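Local structure of tetracycline repressor protein class G (Acinetobacter baumannii, 6RX9) at residues I10-E15 against E32-Q37; D23-R28 against A50-L55; R66-E71 against A113-R118; E73-F78 against A197-L202. The protein represses the tetracycline resistance gene by binding its operator DNA through a helix-turn-helix, and lets go of the operator when tetracycline binds. All coordinates share one frame; numbering follows the deposited sequence.

Interaction 1. Residues I10-E15 against E32-Q37; sequences IAAALE and ERLKVQ
Ala12 and Leu34 meet where helix 6-20 lies against the end of helix 27-34, the first helix of the helix-turn-helix in this TetR-family DNA-binding domain. Ala12 has more surface buried here than any other residue of the two segments, and its CB points toward the other segment. The methyl rests against one branch of Leu34, with Ala12 CB 3.6 Å from Leu34 CD2. A small residue at this point lets the backbones come close: Ala12 CA and Leu34 CA are 6.9 Å apart. Leu34 starts out pointing past the partner helix, but its CG stands anti to the carbonyl carbon (chi1 -74°), a torsion that brings the CD2 branch round to the alanine.

Arg33 closes the same contact on its outer side. Its CG comes 4.5 Å from Ala12 CB, and bends about the CB-CG and CG-CD bonds carry the guanidinium along the flank to a salt bridge with Glu19. Glu15 contributes a second, looser negative charge: Glu15 OE1 stays 5.2 Å from Arg33 NH2, too far for contact. Leu30, one turn back on helix 27-34, also packs on Ala12 and continues the apolar strip. Just past Leu34 the helix ends in a Schellman motif, where Lys35 takes a positive phi of 60° and Lys35 N bonds to Glu32 O at 3.1 Å.

Interaction 2. Residues D23-R28 against A50-L55; sequences DSLTTR and ALLDAL
Leu25 points from the loop before helix 27-34 toward three leucines of helix 48-59, forming a buried apolar cluster where the TetR-family helix-turn-helix domain packs against helix 48-59, the helix that follows it. The close contacts across the two segments are all apolar and converge on one methyl, Leu25 CD2. It lies 3.8 Å from Leu55 CD1 and 4.1 Å from Leu51 CD2, in both cases with the side chains reaching toward each other tip to tip. Leu51 and Leu55 are one turn apart on the same face of their helix, so the methyl sits against the ends of both. Leu52 comes in from the flank, its CD2 branch at a looser 4.4 Å from Leu25 CD2. With CG anti to its backbone N (chi1 -176°), Leu25 reaches away from the loop toward the helix; the nearest CA atoms, those of Leu25 and Leu52, are 9.4 Å apart, and side chains from both segments fill the distance. Leu16 of helix 6-20 packs on Leu25 as well, while Ile10 and Leu14 touch Leu51 and Leu55, so the first helix completes the cluster.

The polar bonds lie around this cluster. The carbonyl of Leu25 accepts from Lys48 at the start of helix 48-59, a tie between the same two elements, and Asp23 forms a salt bridge with Arg98 of helix 96-102. Thr26 is the N-cap of helix 27-34, the first helix of the helix-turn-helix: its OG1 is bonded to the backbone N of Lys29.

Interaction 3. Residues R66-E71 against A113-R118; sequences RSLPEE and AETQIR
Ser67 to Pro69 run as an irregular loop past the side of helix 110-122, with Leu68 CA 6.6 Å from Gln116 CA at the nearest point. The main tie is a hydrogen bond from a side chain to the loop backbone. Gln116 NE2 donates to Ser67 O at 2.7 Å, nearly straight at 171°. The donor lies in the carbonyl plane, on a lone pair of the oxygen, and the oxygen in turn lies almost exactly in the amide plane of Gln116. An extended chain beyond CG carries the amide from the helix out to the loop. The hydroxyl of Ser67 turns elsewhere, bonding to the carbonyl of His64.

A second, apolar patch lies one residue along. Leu68 CD2 rests on Thr115 CG2 at 3.9 Å, the two side chains crossing obliquely, and Pro69 CD comes within 4.3 Å of the same methyl. Thr115 can offer that methyl because its CG2 stands anti to the backbone N while OG1 turns back to the carbonyl of Gly111 in its own helix.

The loop joins the DNA-binding part to the ligand-binding core, next to two likely tetracycline-binding residues: His64, just before it, and Asn82, whose amide bonds to Arg66 O. Phe78 of helix 75-91 packs against both Pro69 and Gln116, Leu134 of helix 127-155 also touches Gln116, and on another side of helix 110-122 Arg118 makes a cation-pi contact with Phe171 of the second subunit.

Interaction 4. Residues E73-F78 against A197-L202; sequences EDWRVF and AGFERL
Trp75 drives the six-membered end of its indole toward helix 185-202, meeting Phe199 and Glu200 through different atoms of that ring. Glu200 CG sits at the ring's edge, near its plane, 3.6 Å from Trp75 CH2. Phe199 comes in at a slant and offers its CB to Trp75 CZ3 at 3.7 Å; beyond that its ring leads away from the tryptophan. Trp75 has CG between its backbone N and carbonyl carbon (chi1 65°), a torsion that swings the indole across to the neighbouring helix. Arg76 CG lies over the centre of one indole face, 3.5 Å above the plane.

Arg76 then stretches from CG to NE and crosses Glu200 at about a right angle. Glu200 OE1 comes to the edge of the guanidinium, but the planes of the two groups are 55° apart and the two hydrogen bonds, from NE and NH1, are weak: Arg76 NE lies 3.0 Å from Glu200 OE1 at an angle of 138°, so charge attraction probably does more here than directed bonding. The salt bridge extends at both ends, since Arg76 NH2 pairs with Asp74 OD2 at 2.8 Å and Arg201 NH2 with Glu200 OE2 at 3.2 Å.

Phe125 meets Trp75 edge-to-face, and Ala197, Phe199 and Leu202 pack on helix 185-202 of the second subunit. Asp74 is the N-cap of helix 75-91, so the contact joins the start of that helix to the end of helix 185-202, within the all-helical ligand-binding and dimerisation core of the TetR fold.

Interactions 1 and 2 belong to the DNA-binding domain, 3 and 4 to the ligand-binding core, and the nearest atoms of the two pairs are about 16 Å apart. Both contacts of the first pair use helix 27-34 and touch each other through Ile10, Ala13 and Leu14. They are apolar across their segments, but interaction 2 is buried and interaction 1 lies at the surface. The second pair adds polar bonds: one straight amide bond to a loop carbonyl at the surface in interaction 3, a charged network beside partly buried aromatics in interaction 4. The two touch, segment 73-78 packing against the loop and helix of interaction 3, and both also touch the second subunit.

Interaction 1. Residues I10-E15 against E32-Q37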
# COMPACT_ATOMS: atom_id res chain seq x y z
N ILE A 10 1.75 -25.73 -2.91
CA ILE A 10 1.82 -24.26 -3.16
C ILE A 10 2.09 -24.00 -4.65
O ILE A 10 1.56 -22.99 -5.17
CB ILE A 10 2.84 -23.57 -2.23
CG1 ILE A 10 2.35 -23.60 -0.78
CG2 ILE A 10 3.13 -22.15 -2.70
CD1 ILE A 10 1.08 -22.81 -0.53
N ALA A 11 2.87 -24.85 -5.31
CA ALA A 11 3.12 -24.78 -6.77
C ALA A 11 1.78 -24.78 -7.51
O ALA A 11 1.59 -23.94 -8.41
CB ALA A 11 4.01 -25.92 -7.21
N ALA A 12 0.86 -25.68 -7.13
CA ALA A 12 -0.49 -25.81 -7.71
C ALA A 12 -1.35 -24.60 -7.34
O ALA A 12 -2.12 -24.13 -8.21
CB ALA A 12 -1.13 -27.10 -7.24
N ALA A 13 -1.24 -24.12 -6.10
CA ALA A 13 -2.01 -22.97 -5.56
C ALA A 13 -1.65 -21.69 -6.34
O ALA A 13 -2.55 -20.88 -6.60
CB ALA A 13 -1.75 -22.81 -4.08
N LEU A 14 -0.37 -21.54 -6.70
CA LEU A 14 0.12 -20.36 -7.47
C LEU A 14 -0.49 -20.37 -8.88
O LEU A 14 -0.97 -19.31 -9.31
CB LEU A 14 1.66 -20.39 -7.51
CG LEU A 14 2.35 -19.94 -6.22
CD1 LEU A 14 3.83 -20.27 -6.27
CD2 LEU A 14 2.15 -18.45 -5.98
N GLU A 15 -0.48 -21.52 -9.56
CA GLU A 15 -1.08 -21.68 -10.92
C GLU A 15 -2.57 -21.34 -10.85
O GLU A 15 -3.05 -20.60 -11.73
CB GLU A 15 -0.87 -23.09 -11.46
CG GLU A 15 0.58 -23.39 -11.81
CD GLU A 15 0.82 -24.66 -12.61
OE1 GLU A 15 -0.12 -25.47 -12.76
OE2 GLU A 15 1.97 -24.85 -13.07
N GLU A 32 -8.93 -30.49 -5.48
CA GLU A 32 -9.44 -31.02 -6.78
C GLU A 32 -8.31 -30.94 -7.83
O GLU A 32 -8.08 -31.95 -8.52
CB GLU A 32 -10.67 -30.23 -7.23
CG GLU A 32 -11.29 -30.73 -8.52
CD GLU A 32 -12.53 -29.98 -8.98
OE1 GLU A 32 -12.68 -28.80 -8.61
OE2 GLU A 32 -13.34 -30.58 -9.72
N ARG A 33 -7.64 -29.79 -7.93
CA ARG A 33 -6.53 -29.52 -8.88
C ARG A 33 -5.38 -30.51 -8.63
O ARG A 33 -4.81 -31.00 -9.62
CB ARG A 33 -6.08 -28.06 -8.76
CG ARG A 33 -4.86 -27.69 -9.60
CD ARG A 33 -5.04 -27.99 -11.08
NE ARG A 33 -6.22 -27.35 -11.64
CZ ARG A 33 -6.28 -26.09 -12.08
NH1 ARG A 33 -7.41 -25.63 -12.58
NH2 ARG A 33 -5.22 -25.30 -12.03
N LEU A 34 -5.07 -30.79 -7.36
CA LEU A 34 -3.98 -31.71 -6.95
C LEU A 34 -4.38 -33.17 -7.17
O LEU A 34 -3.48 -34.03 -7.15
CB LEU A 34 -3.64 -31.46 -5.48
CG LEU A 34 -2.86 -30.18 -5.19
CD1 LEU A 34 -3.00 -29.77 -3.73
CD2 LEU A 34 -1.40 -30.33 -5.57
N LYS A 35 -5.68 -33.44 -7.37
CA LYS A 35 -6.26 -34.81 -7.50
C LYS A 35 -5.98 -35.60 -6.21
O LYS A 35 -5.64 -36.80 -6.31
CB LYS A 35 -5.72 -35.52 -8.74
CG LYS A 35 -6.15 -34.91 -10.06
CD LYS A 35 -5.19 -35.16 -11.20
CE LYS A 35 -5.39 -34.19 -12.35
NZ LYS A 35 -6.63 -34.47 -13.10
N VAL A 36 -6.13 -34.94 -5.06
CA VAL A 36 -6.00 -35.56 -3.71
C VAL A 36 -7.33 -35.39 -2.97
O VAL A 36 -8.17 -34.59 -3.42
CB VAL A 36 -4.83 -34.96 -2.90
CG1 VAL A 36 -3.50 -35.17 -3.62
CG2 VAL A 36 -5.04 -33.49 -2.58
N GLN A 37 -7.52 -36.15 -1.89
CA GLN A 37 -8.71 -36.05 -1.01
C GLN A 37 -8.46 -34.95 0.03
O GLN A 37 -7.29 -34.55 0.22
CB GLN A 37 -9.01 -37.41 -0.39
CG GLN A 37 -9.48 -38.44 -1.42
CD GLN A 37 -10.66 -37.95 -2.22
OE1 GLN A 37 -11.64 -37.44 -1.68
NE2 GLN A 37 -10.58 -38.10 -3.53

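Interaction 2. Residues D23-R28 against A50-L55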
# COMPACT_ATOMS: atom_id res chain seq x y z
N ASP A 23 -10.01 -14.05 -4.76
CA ASP A 23 -11.42 -14.10 -4.27
C ASP A 23 -12.02 -15.48 -4.55
O ASP A 23 -12.73 -15.99 -3.67
CB ASP A 23 -12.25 -12.96 -4.87
CG ASP A 23 -11.83 -11.57 -4.41
OD1 ASP A 23 -11.13 -11.48 -3.37
OD2 ASP A 23 -12.20 -10.59 -5.08
N SER A 24 -11.75 -16.07 -5.72
CA SER A 24 -12.32 -17.36 -6.19
C SER A 24 -11.51 -18.55 -5.67
O SER A 24 -12.01 -19.69 -5.77
CB SER A 24 -12.42 -17.40 -7.69
OG SER A 24 -13.36 -16.45 -8.16
N LEU A 25 -10.30 -18.32 -5.14
CA LEU A 25 -9.41 -19.39 -4.61
C LEU A 25 -10.06 -20.01 -3.36
O LEU A 25 -10.46 -19.24 -2.47
CB LEU A 25 -8.04 -18.78 -4.29
CG LEU A 25 -6.96 -19.75 -3.81
CD1 LEU A 25 -6.73 -20.86 -4.82
CD2 LEU A 25 -5.66 -19.01 -3.52
N THR A 26 -10.19 -21.34 -3.33
CA THR A 26 -10.67 -22.11 -2.15
C THR A 26 -9.78 -23.35 -1.97
O THR A 26 -9.22 -23.82 -2.98
CB THR A 26 -12.15 -22.50 -2.26
OG1 THR A 26 -12.30 -23.55 -3.21
CG2 THR A 26 -13.03 -21.33 -2.65
N THR A 27 -9.69 -23.85 -0.74
CA THR A 27 -8.94 -25.10 -0.39
C THR A 27 -9.58 -26.29 -1.12
O THR A 27 -8.84 -27.21 -1.51
CB THR A 27 -8.88 -25.30 1.13
OG1 THR A 27 -10.22 -25.31 1.63
CG2 THR A 27 -8.08 -24.22 1.83
N ARG A 28 -10.90 -26.27 -1.32
CA ARG A 28 -11.63 -27.36 -2.02
C ARG A 28 -11.18 -27.41 -3.49
O ARG A 28 -10.91 -28.52 -3.98
CB ARG A 28 -13.15 -27.18 -1.91
CG ARG A 28 -13.94 -28.39 -2.36
CD ARG A 28 -13.51 -29.67 -1.66
NE ARG A 28 -14.27 -30.83 -2.11
CZ ARG A 28 -15.50 -31.14 -1.71
NH1 ARG A 28 -16.09 -32.22 -2.20
NH2 ARG A 28 -16.14 -30.38 -0.84
N ALA A 50 -4.60 -19.58 6.12
CA ALA A 50 -3.31 -20.30 6.24
C ALA A 50 -2.66 -20.43 4.86
O ALA A 50 -1.44 -20.19 4.76
CB ALA A 50 -3.52 -21.65 6.89
N LEU A 51 -3.44 -20.76 3.83
CA LEU A 51 -2.97 -20.89 2.42
C LEU A 51 -2.43 -19.53 1.93
O LEU A 51 -1.32 -19.51 1.35
CB LEU A 51 -4.12 -21.38 1.53
CG LEU A 51 -3.81 -21.47 0.04
CD1 LEU A 51 -2.63 -22.39 -0.22
CD2 LEU A 51 -5.03 -21.93 -0.74
N LEU A 52 -3.19 -18.45 2.15
CA LEU A 52 -2.79 -17.08 1.72
C LEU A 52 -1.47 -16.69 2.39
O LEU A 52 -0.62 -16.10 1.70
CB LEU A 52 -3.90 -16.08 2.07
CG LEU A 52 -5.18 -16.19 1.24
CD1 LEU A 52 -6.16 -15.09 1.61
CD2 LEU A 52 -4.88 -16.15 -0.26
N ASP A 53 -1.30 -17.00 3.68
CA ASP A 53 -0.04 -16.75 4.45
C ASP A 53 1.14 -17.41 3.73
O ASP A 53 2.19 -16.75 3.59
CB ASP A 53 -0.14 -17.26 5.89
CG ASP A 53 -1.08 -16.47 6.79
OD1 ASP A 53 -1.49 -15.36 6.39
OD2 ASP A 53 -1.41 -16.99 7.88
N ALA A 54 0.98 -18.67 3.31
CA ALA A 54 2.03 -19.47 2.62
C ALA A 54 2.32 -18.89 1.23
O ALA A 54 3.51 -18.85 0.85
CB ALA A 54 1.62 -20.92 2.54
N LEU A 55 1.28 -18.46 0.51
CA LEU A 55 1.42 -17.84 -0.84
C LEU A 55 2.21 -16.53 -0.71
O LEU A 55 3.12 -16.32 -1.54
CB LEU A 55 0.03 -17.58 -1.44
CG LEU A 55 -0.72 -18.82 -1.92
CD1 LEU A 55 -2.16 -18.49 -2.27
CD2 LEU A 55 -0.02 -19.46 -3.11

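Interaction 3. Residues R66-E71 against A113-R118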
# COMPACT_ATOMS: atom_id res chain seq x y z
N ARG A 66 17.91 -10.19 -3.80
CA ARG A 66 18.42 -8.79 -3.82
C ARG A 66 18.34 -8.18 -2.41
O ARG A 66 18.35 -6.93 -2.31
CB ARG A 66 17.63 -7.97 -4.84
CG ARG A 66 18.16 -8.08 -6.26
CD ARG A 66 19.42 -7.26 -6.45
NE ARG A 66 19.97 -7.37 -7.80
CZ ARG A 66 20.97 -6.63 -8.27
NH1 ARG A 66 21.54 -5.70 -7.52
NH2 ARG A 66 21.39 -6.82 -9.51
N SER A 67 18.31 -9.01 -1.37
CA SER A 67 18.15 -8.59 0.05
C SER A 67 19.51 -8.17 0.65
O SER A 67 19.50 -7.35 1.58
CB SER A 67 17.50 -9.67 0.87
OG SER A 67 18.31 -10.83 0.91
N LEU A 68 20.62 -8.72 0.14
CA LEU A 68 21.98 -8.51 0.70
C LEU A 68 22.78 -7.58 -0.22
O LEU A 68 22.85 -7.79 -1.43
CB LEU A 68 22.68 -9.86 0.85
CG LEU A 68 22.06 -10.81 1.87
CD1 LEU A 68 22.82 -12.13 1.93
CD2 LEU A 68 22.00 -10.17 3.25
N PRO A 69 23.41 -6.51 0.33
CA PRO A 69 24.31 -5.65 -0.45
C PRO A 69 25.43 -6.45 -1.12
O PRO A 69 26.02 -7.30 -0.47
CB PRO A 69 24.89 -4.67 0.58
CG PRO A 69 23.88 -4.66 1.70
CD PRO A 69 23.29 -6.06 1.73
N GLU A 70 25.70 -6.16 -2.40
CA GLU A 70 26.79 -6.77 -3.20
C GLU A 70 28.05 -5.90 -3.05
O GLU A 70 27.90 -4.67 -2.85
CB GLU A 70 26.36 -6.92 -4.65
CG GLU A 70 25.14 -7.82 -4.82
CD GLU A 70 24.65 -7.99 -6.24
OE1 GLU A 70 25.05 -7.19 -7.11
OE2 GLU A 70 23.87 -8.94 -6.48
N GLU A 71 29.23 -6.51 -3.11
CA GLU A 71 30.53 -5.80 -2.97
C GLU A 71 30.65 -4.78 -4.11
O GLU A 71 30.19 -5.08 -5.23
CB GLU A 71 31.70 -6.78 -2.92
CG GLU A 71 31.89 -7.61 -4.18
CD GLU A 71 32.98 -8.67 -4.07
OE1 GLU A 71 33.92 -8.49 -3.26
OE2 GLU A 71 32.89 -9.69 -4.79
N ALA A 113 18.09 -8.17 8.14
CA ALA A 113 17.75 -6.81 8.62
C ALA A 113 19.02 -6.10 9.10
O ALA A 113 19.29 -4.98 8.63
CB ALA A 113 16.71 -6.89 9.71
N GLU A 114 19.77 -6.74 10.00
CA GLU A 114 21.00 -6.17 10.63
C GLU A 114 22.04 -5.88 9.55
O GLU A 114 22.62 -4.78 9.58
CB GLU A 114 21.56 -7.10 11.70
CG GLU A 114 22.79 -6.54 12.39
CD GLU A 114 23.02 -6.99 13.82
OE1 GLU A 114 22.13 -7.65 14.39
OE2 GLU A 114 24.09 -6.66 14.37
N THR A 115 22.27 -6.83 8.62
CA THR A 115 23.21 -6.68 7.48
C THR A 115 22.83 -5.44 6.67
O THR A 115 23.73 -4.62 6.38
CB THR A 115 23.24 -7.94 6.60
OG1 THR A 115 23.53 -9.07 7.41
CG2 THR A 115 24.26 -7.84 5.48
N GLN A 116 21.54 -5.29 6.32
CA GLN A 116 21.01 -4.14 5.54
C GLN A 116 21.25 -2.84 6.30
O GLN A 116 21.79 -1.89 5.70
CB GLN A 116 19.52 -4.32 5.24
CG GLN A 116 19.21 -5.39 4.20
CD GLN A 116 17.75 -5.43 3.84
OE1 GLN A 116 16.90 -4.83 4.50
NE2 GLN A 116 17.43 -6.15 2.77
N ILE A 117 20.87 -2.79 7.59
CA ILE A 117 20.97 -1.58 8.45
C ILE A 117 22.44 -1.19 8.62
O ILE A 117 22.76 0.00 8.42
CB ILE A 117 20.27 -1.81 9.81
CG1 ILE A 117 18.76 -1.98 9.65
CG2 ILE A 117 20.60 -0.69 10.79
CD1 ILE A 117 18.07 -2.62 10.83
N ARG A 118 23.31 -2.15 8.95
CA ARG A 118 24.76 -1.92 9.19
C ARG A 118 25.42 -1.39 7.90
O ARG A 118 26.30 -0.51 8.01
CB ARG A 118 25.45 -3.19 9.70
CG ARG A 118 25.24 -3.45 11.18
CD ARG A 118 26.22 -4.48 11.72
NE ARG A 118 25.95 -4.89 13.09
CZ ARG A 118 26.33 -4.22 14.18
NH1 ARG A 118 26.99 -3.08 14.09
NH2 ARG A 118 26.05 -4.71 15.38

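Interaction 4. Residues E73-F78 against A197-L202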
# COMPACT_ATOMS: atom_id res chain seq x y z
N GLU A 73 29.08 -2.08 -4.66
CA GLU A 73 27.79 -1.42 -5.02
C GLU A 73 27.47 -0.40 -3.91
O GLU A 73 27.61 -0.75 -2.73
CB GLU A 73 26.69 -2.46 -5.25
CG GLU A 73 25.63 -2.53 -4.16
CD GLU A 73 24.44 -3.43 -4.47
OE1 GLU A 73 24.05 -3.53 -5.65
OE2 GLU A 73 23.91 -4.04 -3.52
N ASP A 74 27.07 0.81 -4.29
CA ASP A 74 26.74 1.91 -3.34
C ASP A 74 25.29 1.74 -2.88
O ASP A 74 24.55 0.94 -3.50
CB ASP A 74 27.00 3.29 -3.95
CG ASP A 74 25.88 3.77 -4.86
OD1 ASP A 74 25.47 2.99 -5.74
OD2 ASP A 74 25.41 4.91 -4.66
N TRP A 75 24.91 2.46 -1.82
CA TRP A 75 23.58 2.36 -1.15
C TRP A 75 22.44 2.69 -2.13
O TRP A 75 21.35 2.12 -1.96
CB TRP A 75 23.54 3.26 0.10
CG TRP A 75 23.64 4.73 -0.17
CD1 TRP A 75 24.78 5.48 -0.24
CD2 TRP A 75 22.55 5.64 -0.36
NE1 TRP A 75 24.47 6.79 -0.47
CE2 TRP A 75 23.10 6.92 -0.56
CE3 TRP A 75 21.15 5.50 -0.40
CZ2 TRP A 75 22.31 8.05 -0.78
CZ3 TRP A 75 20.38 6.61 -0.62
CH2 TRP A 75 20.95 7.87 -0.81
N ARG A 76 22.68 3.56 -3.12
CA ARG A 76 21.65 4.02 -4.08
C ARG A 76 21.23 2.85 -4.99
O ARG A 76 20.01 2.65 -5.17
CB ARG A 76 22.15 5.20 -4.91
CG ARG A 76 22.50 6.43 -4.09
CD ARG A 76 22.95 7.59 -4.97
NE ARG A 76 23.87 8.48 -4.28
CZ ARG A 76 25.20 8.50 -4.43
NH1 ARG A 76 25.92 9.36 -3.74
NH2 ARG A 76 25.81 7.66 -5.25
N VAL A 77 22.20 2.11 -5.52
CA VAL A 77 21.95 0.95 -6.42
C VAL A 77 21.29 -0.17 -5.60
O VAL A 77 20.34 -0.79 -6.13
CB VAL A 77 23.25 0.47 -7.10
CG1 VAL A 77 23.06 -0.84 -7.84
CG2 VAL A 77 23.80 1.53 -8.05
N PHE A 78 21.74 -0.40 -4.36
CA PHE A 78 21.19 -1.43 -3.44
C PHE A 78 19.69 -1.19 -3.21
O PHE A 78 18.91 -2.13 -3.38
CB PHE A 78 21.92 -1.45 -2.10
CG PHE A 78 21.25 -2.32 -1.07
CD1 PHE A 78 21.15 -3.69 -1.26
CD2 PHE A 78 20.68 -1.77 0.07
CE1 PHE A 78 20.51 -4.49 -0.33
CE2 PHE A 78 20.03 -2.57 1.00
CZ PHE A 78 19.95 -3.93 0.80
N ALA A 197 16.83 9.91 -4.09
CA ALA A 197 17.46 11.25 -4.21
C ALA A 197 17.25 12.03 -2.91
O ALA A 197 18.19 12.72 -2.47
CB ALA A 197 16.89 11.99 -5.40
N GLY A 198 16.05 11.93 -2.31
CA GLY A 198 15.69 12.59 -1.04
C GLY A 198 16.49 12.06 0.14
O GLY A 198 16.83 12.87 1.02
N PHE A 199 16.77 10.75 0.18
CA PHE A 199 17.56 10.11 1.26
C PHE A 199 18.96 10.74 1.32
O PHE A 199 19.45 10.95 2.44
CB PHE A 199 17.67 8.59 1.05
CG PHE A 199 16.38 7.82 1.20
CD1 PHE A 199 15.36 8.26 2.02
CD2 PHE A 199 16.21 6.62 0.52
CE1 PHE A 199 14.19 7.53 2.15
CE2 PHE A 199 15.04 5.89 0.66
CZ PHE A 199 14.03 6.35 1.47
N GLU A 200 19.55 11.04 0.16
CA GLU A 200 20.94 11.58 0.03
C GLU A 200 21.16 12.71 1.05
O GLU A 200 22.21 12.69 1.72
CB GLU A 200 21.21 12.11 -1.38
CG GLU A 200 21.08 11.06 -2.47
CD GLU A 200 21.98 11.26 -3.67
OE1 GLU A 200 23.21 11.31 -3.49
OE2 GLU A 200 21.45 11.36 -4.80
N ARG A 201 20.20 13.64 1.17
CA ARG A 201 20.33 14.87 2.00
C ARG A 201 19.90 14.59 3.45
O ARG A 201 20.45 15.25 4.35
CB ARG A 201 19.50 16.05 1.46
CG ARG A 201 18.73 15.81 0.17
CD ARG A 201 19.56 16.09 -1.07
NE ARG A 201 19.42 15.08 -2.12
CZ ARG A 201 20.09 15.09 -3.27
NH1 ARG A 201 20.95 16.06 -3.54
NH2 ARG A 201 19.90 14.12 -4.15
N LEU A 202 18.96 13.66 3.67
CA LEU A 202 18.33 13.42 5.00
C LEU A 202 18.93 12.18 5.68
O LEU A 202 18.39 11.79 6.73
CB LEU A 202 16.82 13.27 4.82
CG LEU A 202 16.11 14.42 4.11
CD1 LEU A 202 14.60 14.25 4.18
CD2 LEU A 202 16.52 15.77 4.70